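PDB 6YQ4: tannase from Fusobacterium nucleatum subsp. nucleatum ATCC 25586, which hydrolyses gallotannins, probably as a serine hydrolase of the alpha/beta-hydrolase fold, and so detoxifies these plant polyphenols for the bacterium. Local coordinates for residues L359-S363 with G364-L368; M412-K415 with N416-K419; E483-F486 with N487-D490. All coordinates share one frame; numbering follows the deposited sequence.

Contact 1: residues L359-S363 with G364-L368; sequences LDASS and GENNL
S363 and N366 reach across the first turn of helix 364-368 in opposite senses, each side chain meeting the other residue's backbone. S363 OG stands 2.9 Å from N366 N and accepts its N-H in a nearly straight bond, N-H...O angle 169°. In return the carboxamide of N366 folds back toward the chain before the helix, where its OD1 accepts from S363 N at 2.9 Å. This second bond is more bent, 146° at the hydrogen, but the donor lies in the carbonyl plane of the amide and uses a lone pair of OD1. The torsion that places the group is chi1 of N366 at -73°, which sets CG beside its own backbone N and sends the amide over A361, where N366 OD1 comes within 3.1 Å of A361 C. The two bonds make a capping box, with S363 as the N-cap and N366 as the third residue of the helix, so N366 N, which has no acceptor in a preceding turn, and the N-H of the N-cap each find a side-chain oxygen. The helix proper starts with N367 N bonded to S363 O at 3.0 Å. Outside the box, S363 OG is also bonded to F356 O, and the amide nitrogen of N366 is shared between D357 OD1 and K377 O, which fixes which way round the buried carboxamide sits. Earlier in the loop, S362 OG donates to D360 OD1 at 2.8 Å, on the syn side but tilted out of the carboxylate plane. E365, its chain bent at the second torsion, brings OE2 to 3.5 Å from S363 OG; its OE1 is hydrogen-bonded to a glycerol probably from the crystallisation liquor, and the side chain lies near, without touching, the probable triad of S166, H476 and D444.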
ATOM      1  N   LEU A 359     -19.023  -5.783 -11.180  1.00 35.03           N
ATOM      2  CA  LEU A 359     -19.698  -6.680 -12.118  1.00 37.39           C
ATOM      3  C   LEU A 359     -19.494  -6.291 -13.582  1.00 38.87           C
ATOM      4  O   LEU A 359     -19.616  -7.152 -14.459  1.00 36.78           O
ATOM      5  CB  LEU A 359     -21.196  -6.735 -11.814  1.00 30.86           C
ATOM      6  CG  LEU A 359     -21.563  -7.452 -10.523  1.00 38.74           C
ATOM      7  CD1 LEU A 359     -23.025  -7.786 -10.518  1.00 40.55           C
ATOM      8  CD2 LEU A 359     -20.722  -8.697 -10.344  1.00 38.77           C
ATOM      9  N   ASP A 360     -19.213  -5.024 -13.876  1.00 34.53           N
ATOM     10  CA  ASP A 360     -18.881  -4.602 -15.232  1.00 38.36           C
ATOM     11  C   ASP A 360     -17.371  -4.458 -15.446  1.00 41.44           C
ATOM     12  O   ASP A 360     -16.954  -3.892 -16.462  1.00 43.67           O
ATOM     13  CB  ASP A 360     -19.593  -3.289 -15.570  1.00 35.60           C
ATOM     14  CG  ASP A 360     -19.079  -2.115 -14.752  1.00 56.58           C
ATOM     15  OD1 ASP A 360     -18.521  -2.345 -13.660  1.00 63.09           O
ATOM     16  OD2 ASP A 360     -19.251  -0.959 -15.193  1.00 67.84           O
ATOM     17  N   ALA A 361     -16.555  -4.924 -14.489  1.00 30.56           N
ATOM     18  CA  ALA A 361     -15.091  -4.974 -14.615  1.00 33.50           C
ATOM     19  C   ALA A 361     -14.470  -3.589 -14.767  1.00 28.22           C
ATOM     20  O   ALA A 361     -13.466  -3.423 -15.450  1.00 34.39           O
ATOM     21  CB  ALA A 361     -14.657  -5.877 -15.781  1.00 29.90           C
ATOM     22  N   SER A 362     -15.030  -2.581 -14.109  1.00 33.39           N
ATOM     23  CA  SER A 362     -14.660  -1.195 -14.359  1.00 34.22           C
ATOM     24  C   SER A 362     -13.860  -0.560 -13.235  1.00 35.55           C
ATOM     25  O   SER A 362     -13.443   0.595 -13.373  1.00 32.38           O
ATOM     26  CB  SER A 362     -15.924  -0.358 -14.582  1.00 44.89           C
ATOM     27  OG  SER A 362     -16.662  -0.306 -13.365  1.00 51.14           O
ATOM     28  N   SER A 363     -13.666  -1.253 -12.120  1.00 37.26           N
ATOM     29  CA  SER A 363     -12.865  -0.678 -11.066  1.00 38.03           C
ATOM     30  C   SER A 363     -11.422  -0.555 -11.534  1.00 37.71           C
ATOM     31  O   SER A 363     -11.005  -1.175 -12.522  1.00 24.10           O
ATOM     32  CB  SER A 363     -12.951  -1.525  -9.791  1.00 36.23           C
ATOM     33  OG  SER A 363     -11.869  -2.433  -9.711  1.00 36.48           O
ATOM     34  N   GLY A 364     -10.661   0.270 -10.815  1.00 29.68           N
ATOM     35  CA  GLY A 364      -9.245   0.366 -11.095  1.00 25.76           C
ATOM     36  C   GLY A 364      -8.531  -0.951 -10.877  1.00 32.33           C
ATOM     37  O   GLY A 364      -7.550  -1.256 -11.568  1.00 33.97           O
ATOM     38  N   GLU A 365      -9.001  -1.745  -9.896  1.00 33.66           N
ATOM     39  CA  GLU A 365      -8.393  -3.053  -9.625  1.00 26.31           C
ATOM     40  C   GLU A 365      -8.728  -4.053 -10.732  1.00 21.98           C
ATOM     41  O   GLU A 365      -7.881  -4.860 -11.120  1.00 26.90           O
ATOM     42  CB  GLU A 365      -8.857  -3.592  -8.269  1.00 28.18           C
ATOM     43  CG  GLU A 365      -8.226  -2.922  -7.047  1.00 41.46           C
ATOM     44  CD  GLU A 365      -8.738  -1.503  -6.803  1.00 45.00           C
ATOM     45  OE1 GLU A 365      -7.908  -0.635  -6.444  1.00 45.16           O
ATOM     46  OE2 GLU A 365      -9.961  -1.257  -6.970  1.00 39.32           O
ATOM     47  N   ASN A 366      -9.972  -4.049 -11.214  1.00 23.48           N
ATOM     48  CA  ASN A 366     -10.298  -4.697 -12.491  1.00 27.87           C
ATOM     49  C   ASN A 366      -9.287  -4.333 -13.571  1.00 27.93           C
ATOM     50  O   ASN A 366      -8.805  -5.195 -14.311  1.00 27.63           O
ATOM     51  CB  ASN A 366     -11.676  -4.260 -12.962  1.00 25.07           C
ATOM     52  CG  ASN A 366     -12.794  -4.866 -12.173  1.00 32.92           C
ATOM     53  OD1 ASN A 366     -13.721  -4.153 -11.773  1.00 30.86           O
ATOM     54  ND2 ASN A 366     -12.763  -6.193 -11.992  1.00 26.10           N
ATOM     55  N   ASN A 367      -8.984  -3.031 -13.692  1.00 34.01           N
ATOM     56  CA  ASN A 367      -8.052  -2.552 -14.700  1.00 25.20           C
ATOM     57  C   ASN A 367      -6.629  -3.039 -14.441  1.00 30.34           C
ATOM     58  O   ASN A 367      -5.881  -3.249 -15.402  1.00 25.47           O
ATOM     59  CB  ASN A 367      -8.103  -1.027 -14.750  1.00 25.18           C
ATOM     60  CG  ASN A 367      -7.389  -0.468 -15.939  1.00 26.22           C
ATOM     61  OD1 ASN A 367      -6.227  -0.115 -15.855  1.00 26.62           O
ATOM     62  ND2 ASN A 367      -8.071  -0.421 -17.073  1.00 27.68           N
ATOM     63  N   LEU A 368      -6.235  -3.227 -13.161  1.00 23.33           N
ATOM     64  CA  LEU A 368      -4.900  -3.760 -12.854  1.00 22.90           C
ATOM     65  C   LEU A 368      -4.724  -5.182 -13.381  1.00 24.86           C
ATOM     66  O   LEU A 368      -3.620  -5.544 -13.808  1.00 25.44           O
ATOM     67  CB  LEU A 368      -4.625  -3.724 -11.336  1.00 21.55           C
ATOM     68  CG  LEU A 368      -3.501  -4.591 -10.703  1.00 23.15           C
ATOM     69  CD1 LEU A 368      -2.133  -4.098 -11.132  1.00 21.30           C
ATOM     70  CD2 LEU A 368      -3.585  -4.679  -9.128  1.00 19.96           C
TER

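Contact 2: residues M412-K415 with N416-K419; sequences MADK and NIIK
D414 turns its carboxylate onto the start of helix 415-420 because chi1 at 171° sets CG opposite its own backbone N and alongside its carbonyl carbon. OD1 then accepts from N416 N at 3.0 Å, the donor coming from above the carboxylate plane, 68° out of it; this is the capping bond of an N-cap aspartate. The negative carboxylate beside the first turn would be expected to interact favourably with the positive end of the helix dipole. I418, with chi1 at -57°, swings CG1 back beside its backbone N and lays it 3.8 Å from A413 CB, which fits a hydrophobic staple, a small one since N' is an alanine. I417 crosses D414 at about a right angle, its CG1 3.8 Å from OD2, flanking the carboxylate with hydrocarbon. In the backbone D414 O accepts two hydrogen bonds, from I418 N at 3.0 Å and I417 N at 2.9 Å, the former nearly in line with the carbonyl and the latter from above its plane. K415, bent at chi2 and chi3, curls its ammonium toward D414 OD1, but at 3.7 Å the ion pair is long. The short helix rides on the surface after helix 381-394: A413 is tied through its backbone to H378, while I418 rests on F379 and I417 on A132, both in loops.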
ATOM      1  N   MET A 412     -11.356 -14.008 -16.612  1.00 49.31           N
ATOM      2  CA  MET A 412     -10.807 -14.132 -15.269  1.00 31.47           C
ATOM      3  C   MET A 412      -9.290 -14.032 -15.322  1.00 33.13           C
ATOM      4  O   MET A 412      -8.655 -14.702 -16.140  1.00 38.11           O
ATOM      5  CB  MET A 412     -11.223 -15.458 -14.632  1.00 36.96           C
ATOM      6  CG  MET A 412     -10.624 -15.679 -13.225  1.00 33.14           C
ATOM      7  SD  MET A 412     -11.544 -14.858 -11.906  1.00 39.26           S
ATOM      8  CE  MET A 412     -12.717 -16.142 -11.508  1.00 51.60           C
ATOM      9  N   ALA A 413      -8.712 -13.212 -14.437  1.00 33.62           N
ATOM     10  CA  ALA A 413      -7.259 -13.074 -14.346  1.00 33.38           C
ATOM     11  C   ALA A 413      -6.587 -14.412 -14.060  1.00 29.10           C
ATOM     12  O   ALA A 413      -7.166 -15.293 -13.431  1.00 29.25           O
ATOM     13  CB  ALA A 413      -6.880 -12.083 -13.241  1.00 27.41           C
ATOM     14  N   ASP A 414      -5.344 -14.551 -14.516  1.00 29.47           N
ATOM     15  CA  ASP A 414      -4.550 -15.743 -14.227  1.00 30.00           C
ATOM     16  C   ASP A 414      -4.290 -15.901 -12.713  1.00 34.29           C
ATOM     17  O   ASP A 414      -3.896 -14.957 -12.016  1.00 31.92           O
ATOM     18  CB  ASP A 414      -3.247 -15.661 -15.026  1.00 40.40           C
ATOM     19  CG  ASP A 414      -2.230 -16.731 -14.649  1.00 67.41           C
ATOM     20  OD1 ASP A 414      -2.562 -17.719 -13.951  1.00 74.68           O
ATOM     21  OD2 ASP A 414      -1.065 -16.575 -15.075  1.00 78.11           O
ATOM     22  N   LYS A 415      -4.519 -17.115 -12.206  1.00 41.80           N
ATOM     23  CA  LYS A 415      -4.445 -17.362 -10.764  1.00 39.08           C
ATOM     24  C   LYS A 415      -3.069 -17.014 -10.209  1.00 33.83           C
ATOM     25  O   LYS A 415      -2.961 -16.471  -9.107  1.00 25.94           O
ATOM     26  CB  LYS A 415      -4.796 -18.819 -10.448  1.00 43.17           C
ATOM     27  CG  LYS A 415      -6.278 -19.220 -10.689  1.00 57.55           C
ATOM     28  CD  LYS A 415      -6.684 -19.072 -12.170  1.00 60.01           C
ATOM     29  CE  LYS A 415      -5.982 -20.111 -13.021  1.00 47.79           C
ATOM     30  NZ  LYS A 415      -5.756 -19.577 -14.356  1.00 43.41           N
ATOM     31  N   ASN A 416      -2.014 -17.264 -10.991  1.00 31.22           N
ATOM     32  CA  ASN A 416      -0.645 -16.995 -10.574  1.00 28.43           C
ATOM     33  C   ASN A 416      -0.333 -15.498 -10.513  1.00 38.01           C
ATOM     34  O   ASN A 416       0.568 -15.084  -9.767  1.00 41.47           O
ATOM     35  CB  ASN A 416       0.316 -17.729 -11.515  1.00 38.90           C
ATOM     36  CG  ASN A 416       1.775 -17.506 -11.159  1.00 58.65           C
ATOM     37  OD1 ASN A 416       2.595 -17.180 -12.024  1.00 67.88           O
ATOM     38  ND2 ASN A 416       2.111 -17.678  -9.879  1.00 58.17           N
ATOM     39  N   ILE A 417      -1.082 -14.679 -11.241  1.00 31.33           N
ATOM     40  CA  ILE A 417      -0.897 -13.237 -11.182  1.00 31.03           C
ATOM     41  C   ILE A 417      -1.713 -12.628 -10.050  1.00 23.87           C
ATOM     42  O   ILE A 417      -1.271 -11.680  -9.395  1.00 28.63           O
ATOM     43  CB  ILE A 417      -1.250 -12.625 -12.555  1.00 30.50           C
ATOM     44  CG1 ILE A 417      -0.258 -13.146 -13.606  1.00 30.47           C
ATOM     45  CG2 ILE A 417      -1.212 -11.117 -12.490  1.00 29.38           C
ATOM     46  CD1 ILE A 417      -0.409 -12.537 -14.974  1.00 28.38           C
ATOM     47  N   ILE A 418      -2.906 -13.155  -9.792  1.00 24.00           N
ATOM     48  CA  ILE A 418      -3.605 -12.764  -8.573  1.00 26.67           C
ATOM     49  C   ILE A 418      -2.726 -13.043  -7.359  1.00 30.79           C
ATOM     50  O   ILE A 418      -2.603 -12.202  -6.455  1.00 33.37           O
ATOM     51  CB  ILE A 418      -4.963 -13.485  -8.478  1.00 25.22           C
ATOM     52  CG1 ILE A 418      -5.807 -13.165  -9.719  1.00 28.30           C
ATOM     53  CG2 ILE A 418      -5.692 -13.084  -7.218  1.00 22.35           C
ATOM     54  CD1 ILE A 418      -7.197 -13.780  -9.711  1.00 32.99           C
ATOM     55  N   LYS A 419      -2.063 -14.207  -7.345  1.00 28.24           N
ATOM     56  CA  LYS A 419      -1.181 -14.561  -6.235  1.00 33.44           C
ATOM     57  C   LYS A 419      -0.045 -13.557  -6.085  1.00 33.28           C
ATOM     58  O   LYS A 419       0.203 -13.035  -4.986  1.00 28.76           O
ATOM     59  CB  LYS A 419      -0.609 -15.958  -6.437  1.00 32.08           C
ATOM     60  CG  LYS A 419       0.295 -16.349  -5.291  1.00 32.41           C
ATOM     61  CD  LYS A 419       1.191 -17.562  -5.612  1.00 33.08           C
ATOM     62  CE  LYS A 419       2.373 -17.606  -4.629  1.00 33.13           C
ATOM     63  NZ  LYS A 419       3.103 -18.876  -4.675  1.00 26.28           N
TER

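Contact 3: residues E483-F486 with N487-D490; sequences EELF and NWID
I489 lays its CD1 over one face of the F486 ring, 4.3 Å from the centroid and 26° off the ring normal, a CH-pi contact between residues three apart on helix 482-493. The methyl lies nearest the CD1-CE1 bond of the ring, and the two side chains run side by side in the same direction. With chi1 at -62°, I489 holds CG1 beside its backbone N, which also leaves CD1 4.3 Å from L485 CG. L485 in turn reaches the indole: its CD1 stands 4.4 Å from W488 CE3. This buried face meets the central sheet, L485 and W488 both touching R437 of strand 435-439, while F486 meets the rings of F74, Y103 and Y109. Along the axis the backbone is regular, with N487 N bonded to E483 O at 3.1 Å and I489 N to L485 O at 3.0 Å. Toward solvent, E483 and N487 lie side by side with their flat ends turned 65° apart, and the meeting is between carbon and amide: E483 CG is 3.8 Å from N487 ND2. D490 sits at the border, its OD1 bonded to the hydroxyl of Y109. The helix is thus amphipathic: dispersion and aromatic contacts bind one face to the fold, the carboxylates and amide of the other suit water, and D490 adds a polar tie at the seam.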
ATOM      1  N   GLU A 483       7.243  12.770  11.427  1.00 38.77           N
ATOM      2  CA  GLU A 483       8.105  12.774  12.608  1.00 42.37           C
ATOM      3  C   GLU A 483       8.050  11.419  13.314  1.00 34.68           C
ATOM      4  O   GLU A 483       9.084  10.809  13.582  1.00 28.55           O
ATOM      5  CB  GLU A 483       7.722  13.901  13.567  1.00 43.51           C
ATOM      6  CG  GLU A 483       8.329  13.729  14.955  1.00 54.66           C
ATOM      7  CD  GLU A 483       8.226  14.982  15.823  1.00 67.67           C
ATOM      8  OE1 GLU A 483       8.896  15.042  16.879  1.00 72.46           O
ATOM      9  OE2 GLU A 483       7.475  15.908  15.455  1.00 73.59           O
ATOM     10  N   GLU A 484       6.844  10.903  13.548  1.00 37.24           N
ATOM     11  CA  GLU A 484       6.696   9.564  14.116  1.00 38.29           C
ATOM     12  C   GLU A 484       7.289   8.492  13.205  1.00 35.13           C
ATOM     13  O   GLU A 484       7.928   7.549  13.686  1.00 35.94           O
ATOM     14  CB  GLU A 484       5.220   9.285  14.386  1.00 26.11           C
ATOM     15  CG  GLU A 484       4.533  10.479  14.987  1.00 50.92           C
ATOM     16  CD  GLU A 484       3.145  10.161  15.483  1.00 62.69           C
ATOM     17  OE1 GLU A 484       2.180  10.824  15.012  1.00 67.46           O
ATOM     18  OE2 GLU A 484       3.021   9.258  16.345  1.00 57.47           O
ATOM     19  N   LEU A 485       7.074   8.609  11.889  1.00 30.97           N
ATOM     20  CA  LEU A 485       7.549   7.585  10.968  1.00 23.83           C
ATOM     21  C   LEU A 485       9.051   7.429  11.059  1.00 32.47           C
ATOM     22  O   LEU A 485       9.565   6.309  11.125  1.00 40.18           O
ATOM     23  CB  LEU A 485       7.149   7.914   9.531  1.00 23.02           C
ATOM     24  CG  LEU A 485       7.798   7.007   8.474  1.00 32.19           C
ATOM     25  CD1 LEU A 485       7.402   5.563   8.702  1.00 35.65           C
ATOM     26  CD2 LEU A 485       7.416   7.419   7.062  1.00 33.80           C
ATOM     27  N   PHE A 486       9.780   8.543  11.060  1.00 32.19           N
ATOM     28  CA  PHE A 486      11.231   8.444  11.081  1.00 32.58           C
ATOM     29  C   PHE A 486      11.767   8.185  12.488  1.00 35.08           C
ATOM     30  O   PHE A 486      12.926   7.768  12.644  1.00 30.88           O
ATOM     31  CB  PHE A 486      11.831   9.703  10.433  1.00 33.24           C
ATOM     32  CG  PHE A 486      11.798   9.660   8.902  1.00 34.46           C
ATOM     33  CD1 PHE A 486      12.830   9.073   8.184  1.00 26.60           C
ATOM     34  CD2 PHE A 486      10.714  10.163   8.196  1.00 30.90           C
ATOM     35  CE1 PHE A 486      12.797   9.009   6.796  1.00 28.27           C
ATOM     36  CE2 PHE A 486      10.673  10.106   6.808  1.00 25.17           C
ATOM     37  CZ  PHE A 486      11.710   9.522   6.105  1.00 25.24           C
ATOM     38  N   ASN A 487      10.946   8.394  13.515  1.00 28.08           N
ATOM     39  CA  ASN A 487      11.281   7.862  14.828  1.00 44.18           C
ATOM     40  C   ASN A 487      11.288   6.334  14.798  1.00 41.02           C
ATOM     41  O   ASN A 487      12.237   5.697  15.275  1.00 28.99           O
ATOM     42  CB  ASN A 487      10.293   8.396  15.866  1.00 45.84           C
ATOM     43  CG  ASN A 487      10.548   9.863  16.221  1.00 43.62           C
ATOM     44  OD1 ASN A 487      11.672  10.363  16.114  1.00 41.50           O
ATOM     45  ND2 ASN A 487       9.499  10.553  16.645  1.00 45.09           N
ATOM     46  N   TRP A 488      10.246   5.737  14.198  1.00 31.26           N
ATOM     47  CA  TRP A 488      10.163   4.286  14.053  1.00 25.92           C
ATOM     48  C   TRP A 488      11.331   3.735  13.244  1.00 35.09           C
ATOM     49  O   TRP A 488      11.933   2.723  13.623  1.00 29.27           O
ATOM     50  CB  TRP A 488       8.836   3.913  13.406  1.00 24.45           C
ATOM     51  CG  TRP A 488       8.659   2.449  13.177  1.00 31.87           C
ATOM     52  CD1 TRP A 488       8.289   1.519  14.100  1.00 39.22           C
ATOM     53  CD2 TRP A 488       8.851   1.740  11.951  1.00 23.09           C
ATOM     54  NE1 TRP A 488       8.230   0.274  13.527  1.00 33.37           N
ATOM     55  CE2 TRP A 488       8.576   0.380  12.208  1.00 22.55           C
ATOM     56  CE3 TRP A 488       9.229   2.120  10.662  1.00 22.39           C
ATOM     57  CZ2 TRP A 488       8.673  -0.605  11.226  1.00 21.88           C
ATOM     58  CZ3 TRP A 488       9.303   1.144   9.679  1.00 25.27           C
ATOM     59  CH2 TRP A 488       9.029  -0.201   9.970  1.00 26.56           C
ATOM     60  N   ILE A 489      11.674   4.391  12.126  1.00 32.51           N
ATOM     61  CA  ILE A 489      12.758   3.896  11.282  1.00 29.31           C
ATOM     62  C   ILE A 489      14.080   3.965  12.030  1.00 35.20           C
ATOM     63  O   ILE A 489      14.871   3.012  12.023  1.00 42.41           O
ATOM     64  CB  ILE A 489      12.839   4.684   9.958  1.00 34.28           C
ATOM     65  CG1 ILE A 489      11.582   4.552   9.125  1.00 26.53           C
ATOM     66  CG2 ILE A 489      14.056   4.247   9.141  1.00 39.41           C
ATOM     67  CD1 ILE A 489      11.658   5.333   7.844  1.00 27.88           C
ATOM     68  N   ASP A 490      14.360   5.110  12.658  1.00 37.85           N
ATOM     69  CA  ASP A 490      15.560   5.232  13.492  1.00 43.90           C
ATOM     70  C   ASP A 490      15.632   4.113  14.531  1.00 39.56           C
ATOM     71  O   ASP A 490      16.683   3.489  14.717  1.00 32.57           O
ATOM     72  CB  ASP A 490      15.597   6.600  14.188  1.00 53.07           C
ATOM     73  CG  ASP A 490      16.233   7.687  13.329  1.00 66.06           C
ATOM     74  OD1 ASP A 490      16.241   7.547  12.085  1.00 70.16           O
ATOM     75  OD2 ASP A 490      16.729   8.686  13.894  1.00 72.17           O
TER

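Contacts 1 and 2 both begin helices and lie on the same side of the chain's centre, about 14 Å apart between centres; contact 3 is on the opposite side, about 36 Å from each. Contact 1 is partly buried and works through polar side chains facing backbone, with its cap serine and asparagine tied to the loops before and after the helix. Contact 2 is a surface cap made by a single carboxylate, with only a small apolar patch behind it. Contact 3, within a helix, caps nothing and is partly buried: L485, F486, W488 and I489 pack inside against the central sheet and helix 100-106, the acidic edge outside. F379 borders both caps, touched by N366 and I418.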